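Local coordinates for putative permease protein, ABC transporter (Porphyromonas gingivalis, PDB 3IS6), which is probably the permease subunit of an ABC transporter in the cell membrane, represented here by its MacB-like periplasmic core domain, at residues A57-L62 against D178-Y183; G41-A46 against N172-N177; L95-R100 against G143-D148; M108-S113 against A157-P162. All coordinates share one frame; numbering follows the deposited sequence.

Interaction 1: residues A57-L62 against D178-Y183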
loop_
_atom_site.group_PDB
_atom_site.type_symbol
_atom_site.label_atom_id
_atom_site.label_comp_id
_atom_site.label_asym_id
_atom_site.label_seq_id
_atom_site.Cartn_x
_atom_site.Cartn_y
_atom_site.Cartn_z
ATOM N N ALA A 57 14.508 -3.840 17.734
ATOM C CA ALA A 57 14.539 -3.521 16.324
ATOM C C ALA A 57 13.228 -2.920 15.851
ATOM O O ALA A 57 12.204 -3.275 16.310
ATOM C CB ALA A 57 14.850 -4.676 15.537
ATOM N N THR A 58 13.306 -1.994 14.923
ATOM C CA THR A 58 12.138 -1.344 14.381
ATOM C C THR A 58 12.354 -0.937 12.934
ATOM O O THR A 58 13.451 -0.869 12.503
ATOM C CB THR A 58 11.655 -0.188 15.273
ATOM O OG1 THR A 58 10.303 0.105 14.990
ATOM C CG2 THR A 58 12.464 1.056 15.101
ATOM N N ARG A 59 11.279 -0.675 12.219
ATOM C CA ARG A 59 11.307 -0.362 10.814
ATOM C C ARG A 59 10.532 0.905 10.485
ATOM O O ARG A 59 9.553 1.180 11.076
ATOM C CB ARG A 59 10.772 -1.527 10.002
ATOM C CG ARG A 59 9.323 -1.877 10.252
ATOM C CD ARG A 59 8.912 -3.176 9.646
ATOM N NE ARG A 59 7.779 -3.761 10.327
ATOM C CZ ARG A 59 7.075 -4.791 9.906
ATOM N NH1 ARG A 59 7.352 -5.399 8.783
ATOM N NH2 ARG A 59 6.079 -5.219 10.634
ATOM N N THR A 60 11.019 1.654 9.520
ATOM C CA THR A 60 10.305 2.773 8.957
ATOM C C THR A 60 10.318 2.739 7.428
ATOM O O THR A 60 11.148 2.120 6.842
ATOM C CB THR A 60 10.884 4.119 9.424
ATOM O OG1 THR A 60 12.173 4.298 8.889
ATOM C CG2 THR A 60 10.980 4.188 10.893
ATOM N N THR A 61 9.355 3.389 6.806
ATOM C CA THR A 61 9.424 3.712 5.402
ATOM C C THR A 61 8.910 5.124 5.121
ATOM O O THR A 61 7.878 5.485 5.582
ATOM C CB THR A 61 8.762 2.643 4.514
ATOM O OG1 THR A 61 8.976 2.952 3.147
ATOM C CG2 THR A 61 7.311 2.550 4.752
ATOM N N LEU A 62 9.651 5.891 4.355
ATOM C CA LEU A 62 9.292 7.249 4.073
ATOM C C LEU A 62 8.307 7.319 2.954
ATOM O O LEU A 62 8.549 6.788 1.931
ATOM C CB LEU A 62 10.513 8.026 3.657
ATOM C CG LEU A 62 10.296 9.465 3.245
ATOM C CD1 LEU A 62 10.011 10.318 4.395
ATOM C CD2 LEU A 62 11.445 9.993 2.508
ATOM N N ASP A 178 12.911 -2.847 -1.477
ATOM C CA ASP A 178 13.788 -2.525 -0.368
ATOM C C ASP A 178 13.535 -1.090 0.051
ATOM O O ASP A 178 14.365 -0.266 -0.110
ATOM C CB ASP A 178 15.257 -2.606 -0.798
ATOM C CG ASP A 178 15.598 -3.867 -1.558
ATOM O OD1 ASP A 178 15.664 -4.911 -0.940
ATOM O OD2 ASP A 178 15.839 -3.811 -2.765
ATOM N N ARG A 179 12.353 -0.804 0.549
ATOM C CA ARG A 179 11.972 0.541 0.887
ATOM C C ARG A 179 11.964 0.889 2.373
ATOM O O ARG A 179 11.598 1.964 2.708
ATOM C CB ARG A 179 10.614 0.855 0.284
ATOM C CG ARG A 179 9.466 0.138 0.926
ATOM C CD ARG A 179 8.165 0.598 0.351
ATOM N NE ARG A 179 7.877 1.941 0.746
ATOM C CZ ARG A 179 7.009 2.736 0.174
ATOM N NH1 ARG A 179 6.302 2.332 -0.840
ATOM N NH2 ARG A 179 6.854 3.942 0.629
ATOM N N TYR A 180 12.365 -0.035 3.229
ATOM C CA TYR A 180 12.338 0.145 4.666
ATOM C C TYR A 180 13.732 0.354 5.266
ATOM O O TYR A 180 14.667 -0.217 4.840
ATOM C CB TYR A 180 11.724 -1.069 5.361
ATOM C CG TYR A 180 10.302 -1.394 5.000
ATOM C CD1 TYR A 180 9.277 -1.042 5.804
ATOM C CD2 TYR A 180 10.006 -2.075 3.850
ATOM C CE1 TYR A 180 7.977 -1.324 5.464
ATOM C CE2 TYR A 180 8.731 -2.365 3.508
ATOM C CZ TYR A 180 7.720 -1.990 4.318
ATOM O OH TYR A 180 6.457 -2.279 3.974
ATOM N N ILE A 181 13.826 1.156 6.289
ATOM C CA ILE A 181 15.045 1.280 7.015
ATOM C C ILE A 181 14.856 0.517 8.304
ATOM O O ILE A 181 13.897 0.691 8.984
ATOM C CB ILE A 181 15.371 2.699 7.359
ATOM C CG1 ILE A 181 15.462 3.570 6.122
ATOM C CG2 ILE A 181 16.636 2.754 8.082
ATOM C CD1 ILE A 181 15.625 4.947 6.420
ATOM N N ALA A 182 15.793 -0.340 8.612
ATOM C CA ALA A 182 15.689 -1.140 9.795
ATOM C C ALA A 182 16.737 -0.719 10.788
ATOM O O ALA A 182 17.886 -0.786 10.514
ATOM C CB ALA A 182 15.868 -2.541 9.453
ATOM N N TYR A 183 16.287 -0.295 11.943
ATOM C CA TYR A 183 17.127 0.156 12.999
ATOM C C TYR A 183 17.180 -0.903 14.076
ATOM O O TYR A 183 16.188 -1.430 14.463
ATOM C CB TYR A 183 16.600 1.430 13.595
ATOM C CG TYR A 183 16.464 2.609 12.652
ATOM C CD1 TYR A 183 17.522 3.428 12.376
ATOM C CD2 TYR A 183 15.266 2.897 12.039
ATOM C CE1 TYR A 183 17.390 4.479 11.559
ATOM C CE2 TYR A 183 15.140 3.949 11.203
ATOM C CZ TYR A 183 16.198 4.744 10.971
ATOM O OH TYR A 183 16.059 5.796 10.145
HETATM O O HOH W 1 13.388 6.666 9.672
HETATM O O HOH W 2 12.319 4.614 3.592
#
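The phenol ring of Tyr183 has CG2 of its strand neighbour Ile181 over one face, offset toward the rim, while OG1 of Thr60 lies at its edge, 3.8 Å from Tyr183 CE2. Phe91 and Phe226 meet the same tyrosine edge-to-face. On the other side of the sheet, the Tyr180 ring takes Thr61 CB over one face, 3.9 Å from Tyr180 CD1, and sends its hydroxyl on to Ser170. The third flat group, the Arg179 guanidinium, uses its edge: NE points in plane at Thr61 OG1, 2.8 Å away along a nearly straight bond (168°), with a weak second approach from NH2. A bend at chi3 (-70°) brings the group there. Thr61 OG1, anti to its backbone N (chi1 -174°), in turn donates to Arg179 O at 2.8 Å, coming from above the carbonyl plane. In the backbone, antiparallel Thr58 and Tyr183, then Thr60 and Ile181, exchange two hydrogen bonds each, joining strands 54-70 and 181-186 near the chain's centre in the mixed sheet of the MacB-like periplasmic core domain. Just before Ile181, a classic bulge places Arg179 and Tyr180 both opposite Val39. One water joins Thr60 OG1 to Tyr183 OH, and a second, accepting from Leu62 N, donates to Arg179 O. Arg59 leaves the sheet beside Ala182, extended from CG to NE, to a salt bridge with Glu84. Beside the bulge, Thr61 OG1 thus both donates to and accepts from Arg179, consistent with a well-defined threonine rotamer and arginine bend, and the positive guanidinium probably polarises the hydroxyl toward the carbonyl it serves.

Interaction 2: residues G41-A46 against N172-N177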
loop_
_atom_site.group_PDB
_atom_site.type_symbol
_atom_site.label_atom_id
_atom_site.label_comp_id
_atom_site.label_asym_id
_atom_site.label_seq_id
_atom_site.Cartn_x
_atom_site.Cartn_y
_atom_site.Cartn_z
ATOM N N GLY A 41 10.504 -5.464 3.949
ATOM C CA GLY A 41 9.719 -5.259 5.134
ATOM C C GLY A 41 9.922 -6.240 6.254
ATOM O O GLY A 41 9.874 -5.903 7.379
ATOM N N GLY A 42 10.135 -7.475 5.877
ATOM C CA GLY A 42 10.227 -8.589 6.778
ATOM C C GLY A 42 11.383 -8.622 7.722
ATOM O O GLY A 42 11.321 -9.260 8.711
ATOM N N VAL A 43 12.462 -7.964 7.354
ATOM C CA VAL A 43 13.711 -8.084 8.062
ATOM C C VAL A 43 13.746 -7.596 9.484
ATOM O O VAL A 43 14.171 -8.315 10.333
ATOM C CB VAL A 43 14.796 -7.347 7.315
ATOM C CG1 VAL A 43 16.061 -7.466 8.007
ATOM C CG2 VAL A 43 14.897 -7.835 5.959
ATOM N N ALA A 44 13.272 -6.397 9.765
ATOM C CA ALA A 44 13.420 -5.898 11.116
ATOM C C ALA A 44 12.733 -6.730 12.195
ATOM O O ALA A 44 13.321 -7.025 13.163
ATOM C CB ALA A 44 12.952 -4.496 11.206
ATOM N N PRO A 45 11.491 -7.114 12.003
ATOM C CA PRO A 45 10.809 -7.900 13.024
ATOM C C PRO A 45 11.490 -9.223 13.250
ATOM O O PRO A 45 11.570 -9.649 14.351
ATOM C CB PRO A 45 9.426 -8.106 12.443
ATOM C CG PRO A 45 9.391 -7.438 11.178
ATOM C CD PRO A 45 10.552 -6.579 11.022
ATOM N N ALA A 46 11.972 -9.844 12.199
ATOM C CA ALA A 46 12.662 -11.094 12.306
ATOM C C ALA A 46 13.938 -10.973 13.108
ATOM O O ALA A 46 14.281 -11.842 13.851
ATOM C CB ALA A 46 12.917 -11.646 10.995
ATOM N N ASN A 172 5.778 -8.358 5.142
ATOM C CA ASN A 172 6.308 -9.683 5.323
ATOM C C ASN A 172 7.290 -10.106 4.265
ATOM O O ASN A 172 7.762 -11.192 4.285
ATOM C CB ASN A 172 5.167 -10.682 5.366
ATOM C CG ASN A 172 4.346 -10.564 6.606
ATOM O OD1 ASN A 172 3.133 -10.669 6.565
ATOM N ND2 ASN A 172 4.994 -10.343 7.717
ATOM N N ASN A 173 7.557 -9.237 3.325
ATOM C CA ASN A 173 8.414 -9.522 2.210
ATOM C C ASN A 173 9.906 -9.611 2.536
ATOM O O ASN A 173 10.385 -8.935 3.396
ATOM C CB ASN A 173 8.147 -8.502 1.139
ATOM C CG ASN A 173 8.934 -8.731 -0.088
ATOM O OD1 ASN A 173 8.941 -9.791 -0.630
ATOM N ND2 ASN A 173 9.597 -7.724 -0.531
ATOM N N TRP A 174 10.594 -10.505 1.847
ATOM C CA TRP A 174 12.029 -10.638 1.912
ATOM C C TRP A 174 12.728 -10.439 0.566
ATOM O O TRP A 174 13.909 -10.406 0.499
ATOM C CB TRP A 174 12.429 -11.967 2.539
ATOM C CG TRP A 174 12.146 -12.055 3.994
ATOM C CD1 TRP A 174 10.961 -12.245 4.562
ATOM C CD2 TRP A 174 13.083 -11.961 5.053
ATOM N NE1 TRP A 174 11.076 -12.275 5.901
ATOM C CE2 TRP A 174 12.381 -12.097 6.230
ATOM C CE3 TRP A 174 14.457 -11.777 5.117
ATOM C CZ2 TRP A 174 12.988 -12.051 7.449
ATOM C CZ3 TRP A 174 15.050 -11.731 6.318
ATOM C CH2 TRP A 174 14.329 -11.876 7.472
ATOM N N ILE A 175 11.973 -10.311 -0.493
ATOM C CA ILE A 175 12.561 -10.167 -1.789
ATOM C C ILE A 175 12.207 -8.855 -2.468
ATOM O O ILE A 175 11.113 -8.640 -2.889
ATOM C CB ILE A 175 12.133 -11.352 -2.669
ATOM C CG1 ILE A 175 12.826 -12.618 -2.188
ATOM C CG2 ILE A 175 12.486 -11.134 -4.061
ATOM C CD1 ILE A 175 12.247 -13.871 -2.712
ATOM N N GLY A 176 13.178 -7.982 -2.564
ATOM C CA GLY A 176 12.980 -6.732 -3.239
ATOM C C GLY A 176 12.149 -5.739 -2.480
ATOM O O GLY A 176 11.938 -5.886 -1.303
ATOM N N ASN A 177 11.695 -4.713 -3.183
ATOM C CA ASN A 177 10.904 -3.682 -2.553
ATOM C C ASN A 177 11.637 -3.206 -1.317
ATOM O O ASN A 177 11.078 -3.203 -0.265
ATOM C CB ASN A 177 9.531 -4.204 -2.209
ATOM C CG ASN A 177 8.553 -3.110 -1.800
ATOM O OD1 ASN A 177 8.494 -2.058 -2.402
ATOM N ND2 ASN A 177 7.766 -3.388 -0.774
HETATM O O HOH W 3 9.401 -5.190 1.093
#
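Trp174 lays its indole flat over the backbone of Gly42 and Val43, leading into helix 43-50. With CG anti to the carbonyl carbon (chi1 -70°) and the ring turned by chi2 of 76°, one face covers two successive alpha carbons: Gly42 CA lies 4.2 Å from the centroid of the five-membered ring, and Val43 CA stands equally close to that of the six-membered ring, both as CH-pi contacts. The far rim meets side chains. Ala46 CB comes in at the edge, in the plane of the indole, 3.6 Å from Trp174 CZ2, and Val43 CG2 crosses obliquely to CZ3. Gly42 makes the close approach possible, since a CB there would collide with Trp174 NE1 and Asn173 O. The same glycine donates its N to Asn173 O, 2.9 Å away and in the carbonyl plane, so backbone and ring hold one point of the chain together. Asn173 has its CG anti to the backbone N (chi1 -177°), which turns the amide back along its own loop: OD1 accepts from Ile175 N, and ND2 donates to Ile175 O at 2.9 Å. A water that accepts from Gly41 N and Asn173 ND2 and donates to Asn177 O ties Asn173 and Asn177 to Gly41. His206 stacks on Trp174, and Met202 touches both Trp174 and Ala46, so the indole packs between the Gly42-Ala46 segment and helix 196-206. The bond from Ile175 N to Asn173 OD1 makes an Asx turn, within a tryptophan-bearing loop that packs where the chain enters helix 43-50 in the MacB-like periplasmic core domain.

Interaction 3: residues L95-R100 against G143-D148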
loop_
_atom_site.group_PDB
_atom_site.type_symbol
_atom_site.label_atom_id
_atom_site.label_comp_id
_atom_site.label_asym_id
_atom_site.label_seq_id
_atom_site.Cartn_x
_atom_site.Cartn_y
_atom_site.Cartn_z
ATOM N N LEU A 95 5.703 12.918 23.491
ATOM C CA LEU A 95 4.541 13.638 23.049
ATOM C C LEU A 95 4.279 14.875 23.867
ATOM O O LEU A 95 4.310 14.848 25.061
ATOM C CB LEU A 95 3.318 12.741 23.069
ATOM C CG LEU A 95 3.348 11.494 22.216
ATOM C CD1 LEU A 95 2.040 10.878 22.259
ATOM C CD2 LEU A 95 3.729 11.776 20.800
ATOM N N ILE A 96 4.111 15.985 23.202
ATOM C CA ILE A 96 3.594 17.175 23.812
ATOM C C ILE A 96 2.118 17.106 24.156
ATOM O O ILE A 96 1.699 17.648 25.126
ATOM C CB ILE A 96 3.926 18.374 23.004
ATOM C CG1 ILE A 96 5.412 18.581 23.058
ATOM C CG2 ILE A 96 3.320 19.536 23.582
ATOM C CD1 ILE A 96 5.932 19.304 21.895
ATOM N N ALA A 97 1.351 16.462 23.301
ATOM C CA ALA A 97 -0.064 16.250 23.491
ATOM C C ALA A 97 -0.489 14.865 23.048
ATOM O O ALA A 97 0.095 14.281 22.183
ATOM C CB ALA A 97 -0.827 17.284 22.768
ATOM N N GLY A 98 -1.539 14.358 23.655
ATOM C CA GLY A 98 -2.070 13.062 23.343
ATOM C C GLY A 98 -1.484 11.930 24.119
ATOM O O GLY A 98 -0.573 12.113 24.840
ATOM N N VAL A 99 -2.023 10.745 23.945
ATOM C CA VAL A 99 -1.697 9.599 24.763
ATOM C C VAL A 99 -0.631 8.689 24.176
ATOM O O VAL A 99 -0.837 8.099 23.165
ATOM C CB VAL A 99 -2.959 8.779 24.965
ATOM C CG1 VAL A 99 -2.718 7.553 25.716
ATOM C CG2 VAL A 99 -4.044 9.615 25.566
ATOM N N ARG A 100 0.487 8.546 24.866
ATOM C CA ARG A 100 1.621 7.823 24.349
ATOM C C ARG A 100 1.365 6.375 24.042
ATOM O O ARG A 100 1.753 5.904 23.024
ATOM C CB ARG A 100 2.818 7.930 25.257
ATOM C CG ARG A 100 4.019 7.184 24.738
ATOM C CD ARG A 100 5.189 7.247 25.682
ATOM N NE ARG A 100 6.440 6.725 25.162
ATOM C CZ ARG A 100 7.289 7.431 24.448
ATOM N NH1 ARG A 100 6.994 8.656 24.157
ATOM N NH2 ARG A 100 8.417 6.902 24.028
ATOM N N GLY A 143 -3.996 12.154 16.644
ATOM C CA GLY A 143 -3.967 11.589 17.965
ATOM C C GLY A 143 -2.882 12.031 18.917
ATOM O O GLY A 143 -2.898 11.689 20.066
ATOM N N GLY A 144 -1.898 12.737 18.410
ATOM C CA GLY A 144 -0.815 13.217 19.225
ATOM C C GLY A 144 0.015 14.267 18.555
ATOM O O GLY A 144 -0.026 14.394 17.375
ATOM N N VAL A 145 0.787 14.987 19.334
ATOM C CA VAL A 145 1.772 15.907 18.840
ATOM C C VAL A 145 3.115 15.594 19.446
ATOM O O VAL A 145 3.239 15.525 20.624
ATOM C CB VAL A 145 1.409 17.316 19.171
ATOM C CG1 VAL A 145 2.404 18.237 18.641
ATOM C CG2 VAL A 145 0.075 17.642 18.666
ATOM N N PHE A 146 4.115 15.403 18.610
ATOM C CA PHE A 146 5.427 15.011 19.066
ATOM C C PHE A 146 6.438 16.124 18.960
ATOM O O PHE A 146 6.362 16.946 18.114
ATOM C CB PHE A 146 5.942 13.746 18.378
ATOM C CG PHE A 146 6.164 13.884 16.896
ATOM C CD1 PHE A 146 7.388 14.231 16.387
ATOM C CD2 PHE A 146 5.154 13.643 16.016
ATOM C CE1 PHE A 146 7.576 14.352 15.047
ATOM C CE2 PHE A 146 5.355 13.770 14.690
ATOM C CZ PHE A 146 6.564 14.121 14.210
ATOM N N GLU A 147 7.374 16.118 19.876
ATOM C CA GLU A 147 8.451 17.056 19.923
ATOM C C GLU A 147 9.252 16.916 18.643
ATOM O O GLU A 147 9.546 15.838 18.256
ATOM C CB GLU A 147 9.352 16.598 21.041
ATOM C CG GLU A 147 9.730 17.576 22.016
ATOM C CD GLU A 147 10.945 17.137 22.797
ATOM O OE1 GLU A 147 12.070 17.485 22.431
ATOM O OE2 GLU A 147 10.769 16.430 23.776
ATOM N N ASP A 148 9.641 18.016 18.029
ATOM C CA ASP A 148 10.272 17.954 16.740
ATOM C C ASP A 148 11.488 17.064 16.848
ATOM O O ASP A 148 12.193 17.082 17.802
ATOM C CB ASP A 148 10.728 19.312 16.272
ATOM C CG ASP A 148 9.615 20.239 15.951
ATOM O OD1 ASP A 148 8.513 19.828 15.624
ATOM O OD2 ASP A 148 9.858 21.423 16.018
HETATM O O HOH W 4 -4.235 10.857 22.212
HETATM O O HOH W 5 -1.114 9.241 20.695
#
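Gly143 O is gripped by two waters that both donate to it, at 2.7 Å and 3.1 Å; the nearer accepts from Val99 N, the other also donates to Val99 O. Val145 O takes two backbone N-H groups, both weakly: Ile96 N is close, at 2.8 Å, but bent (129°), whereas Ala97 N is straighter (167°) yet long at 3.4 Å. The alpha carbon of Leu95 adds a CA-H...O contact to the same oxygen. Two successive residues facing one partner make a classic beta bulge, and it falls where the 95-100 chain turns its corner. The return bond is better formed, with Val145 N donating to Ala97 O at 3.0 Å from above the carbonyl plane. Gly98, at positive phi (89°), lies so close to Gly143 O that a CB would clash. Among side chains, Leu95 CD2 crosses obliquely to Phe146 CB, 3.8 Å away, and the surface residue Ile96 lays CD1 against Glu147 CA at 3.9 Å. Arg100 NH2 forms a salt bridge with Asp89 of helix 86-90. Segment 95-100 thus borders strand 140-146, which on its other side hydrogen-bonds to strand 109-113, while Ile96 reaches Glu114 of helix 114-119.

Interaction 4: residues M108-S113 against A157-P162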
loop_
_atom_site.group_PDB
_atom_site.type_symbol
_atom_site.label_atom_id
_atom_site.label_comp_id
_atom_site.label_asym_id
_atom_site.label_seq_id
_atom_site.Cartn_x
_atom_site.Cartn_y
_atom_site.Cartn_z
HETATM N N MSE A 108 -6.253 4.815 11.598
HETATM C CA MSE A 108 -6.955 6.030 11.227
HETATM C C MSE A 108 -6.481 7.269 11.985
HETATM O O MSE A 108 -7.145 8.263 12.012
HETATM C CB MSE A 108 -8.469 5.879 11.318
HETATM C CG MSE A 108 -9.055 4.787 10.473
HETATM SE SE MSE A 108 -8.880 5.069 8.634
HETATM C CE MSE A 108 -10.105 6.465 8.440
ATOM N N THR A 109 -5.323 7.172 12.604
ATOM C CA THR A 109 -4.803 8.250 13.391
ATOM C C THR A 109 -3.341 8.532 13.079
ATOM O O THR A 109 -2.647 7.679 12.651
ATOM C CB THR A 109 -4.884 7.945 14.858
ATOM O OG1 THR A 109 -3.939 6.930 15.146
ATOM C CG2 THR A 109 -6.237 7.482 15.235
ATOM N N CYS A 110 -2.918 9.754 13.315
ATOM C CA CYS A 110 -1.562 10.197 13.070
ATOM C C CYS A 110 -0.974 11.019 14.191
ATOM O O CYS A 110 -1.668 11.500 15.024
ATOM C CB CYS A 110 -1.497 11.011 11.799
ATOM S SG CYS A 110 -2.164 12.588 11.888
ATOM N N LEU A 111 0.331 11.168 14.172
ATOM C CA LEU A 111 1.018 12.086 15.026
ATOM C C LEU A 111 1.581 13.169 14.146
ATOM O O LEU A 111 1.963 12.913 13.045
ATOM C CB LEU A 111 2.140 11.426 15.770
ATOM C CG LEU A 111 1.823 10.192 16.570
ATOM C CD1 LEU A 111 3.064 9.562 17.043
ATOM C CD2 LEU A 111 0.991 10.591 17.718
ATOM N N ILE A 112 1.597 14.373 14.674
ATOM C CA ILE A 112 2.045 15.560 13.995
ATOM C C ILE A 112 3.121 16.227 14.823
ATOM O O ILE A 112 3.063 16.226 16.008
ATOM C CB ILE A 112 0.883 16.496 13.830
ATOM C CG1 ILE A 112 -0.153 15.870 12.920
ATOM C CG2 ILE A 112 1.306 17.777 13.334
ATOM C CD1 ILE A 112 0.170 15.888 11.507
ATOM N N SER A 113 4.105 16.789 14.174
ATOM C CA SER A 113 5.208 17.412 14.864
ATOM C C SER A 113 4.772 18.718 15.517
ATOM O O SER A 113 3.823 19.315 15.106
ATOM C CB SER A 113 6.359 17.673 13.914
ATOM O OG SER A 113 6.126 18.789 13.142
ATOM N N ALA A 157 10.450 13.819 9.682
ATOM C CA ALA A 157 9.017 13.662 9.529
ATOM C C ALA A 157 8.232 14.817 10.153
ATOM O O ALA A 157 8.465 15.159 11.261
ATOM C CB ALA A 157 8.600 12.392 10.126
ATOM N N ASP A 158 7.353 15.434 9.401
ATOM C CA ASP A 158 6.240 16.219 9.885
ATOM C C ASP A 158 5.067 15.429 10.475
ATOM O O ASP A 158 4.437 15.863 11.379
ATOM C CB ASP A 158 5.758 17.187 8.820
ATOM C CG ASP A 158 6.890 17.987 8.208
ATOM O OD1 ASP A 158 7.823 18.331 8.928
ATOM O OD2 ASP A 158 6.869 18.238 6.994
HETATM N N MSE A 159 4.757 14.302 9.873
HETATM C CA MSE A 159 3.649 13.462 10.269
HETATM C C MSE A 159 4.074 12.011 10.337
HETATM O O MSE A 159 4.766 11.552 9.497
HETATM C CB MSE A 159 2.495 13.632 9.277
HETATM C CG MSE A 159 1.314 12.675 9.402
HETATM SE SE MSE A 159 -0.294 13.226 8.379
HETATM C CE MSE A 159 0.246 12.626 6.720
ATOM N N LEU A 160 3.599 11.301 11.329
ATOM C CA LEU A 160 3.872 9.902 11.471
ATOM C C LEU A 160 2.589 9.093 11.366
ATOM O O LEU A 160 1.629 9.416 11.983
ATOM C CB LEU A 160 4.543 9.615 12.798
ATOM C CG LEU A 160 5.931 10.157 13.098
ATOM C CD1 LEU A 160 6.306 10.047 14.527
ATOM C CD2 LEU A 160 6.931 9.521 12.231
ATOM N N LEU A 161 2.618 8.035 10.582
ATOM C CA LEU A 161 1.502 7.144 10.395
ATOM C C LEU A 161 1.941 5.735 10.698
ATOM O O LEU A 161 3.065 5.432 10.572
ATOM C CB LEU A 161 1.019 7.200 8.971
ATOM C CG LEU A 161 0.209 8.389 8.520
ATOM C CD1 LEU A 161 0.044 8.401 7.064
ATOM C CD2 LEU A 161 -1.097 8.408 9.173
ATOM N N PRO A 162 1.043 4.864 11.087
ATOM C CA PRO A 162 1.460 3.512 11.383
ATOM C C PRO A 162 1.941 2.761 10.160
ATOM O O PRO A 162 1.407 2.881 9.099
ATOM C CB PRO A 162 0.205 2.879 11.954
ATOM C CG PRO A 162 -0.626 3.920 12.275
ATOM C CD PRO A 162 -0.374 5.021 11.352
#
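Backbone hydrogen bonds carry the pairing of strands 109-113 and 159-162, which run antiparallel at 157° with their axes 4.7 Å apart. Leu111 and Leu160 form a hydrogen-bonded pair: Leu160 N donates to Leu111 O at 2.9 Å and Leu111 N returns to Leu160 O at 3.1 Å, both straight (168°) and in the carbonyl plane. Two residues on, Ser113 N donates to Asp158 O at 3.0 Å. Strand 109-113 thus lies between 159-162 and 140-146 in the mixed sheet of the MacB-like periplasmic core domain.

Apolar contacts line both faces. On one, the leucines of the pair cross obliquely and touch tip to tip, Leu111 CD1 to Leu160 CD1 at 4.1 Å, over Phe146 of the next strand. On the other, Ile112 and selenomethionine Met159 lie side by side, pointing the same way, with Ile112 CD1 at 3.9 Å from Met159 CB. Extended through chi1 (171°) and chi2, Met159 carries SE to 4.0 Å from Cys110 SG; the bend at chi3 turns only CE. Leu129 meets Cys110, Ile112 and Met159 together. Leu161 CD2 closes on Cys110 CB at 3.7 Å.

Polar side chains bond beyond the two segments. Ser113 occupies the N-cap of helix 114-119 and binds Leu116 N, while Asp158 OD2 accepts from Lys79 N and Thr109 OG1 bonds to Asp106 O.

The chemistry is therefore divided: main-chain polar groups are shared between this pairing and strand 140-146, side chains make buried contacts of hydrocarbon, sulfur and selenium (standing in for methionine sulfur), and Ser113 passes directly from sheet pairing to helix capping.

How the interactions relate
Interactions 1 and 4 are buried strand pairings in the same curled sheet, their centres about 16 Å apart; interactions 2 and 3 are only partly buried and lie on opposite sides of the chain's centre, about 29 Å between centres. Interaction 2 adjoins interaction 1 through Arg59 NH1 and Gly41 O, 2.9 Å apart, and helix 43-50 leads into strand 54-70. Interaction 3 abuts interaction 4 because strands 140-146 and 109-113 are sheet neighbours. Chemistry follows place: threonine, arginine and tyrosine polar groups join the main-chain bonds in 1, apolar side chains dominate 4, and glycines allow close backbone approach in 2 and 3, with an indole in 2 and a bulge in 3; waters bridge 1, 2 and 3.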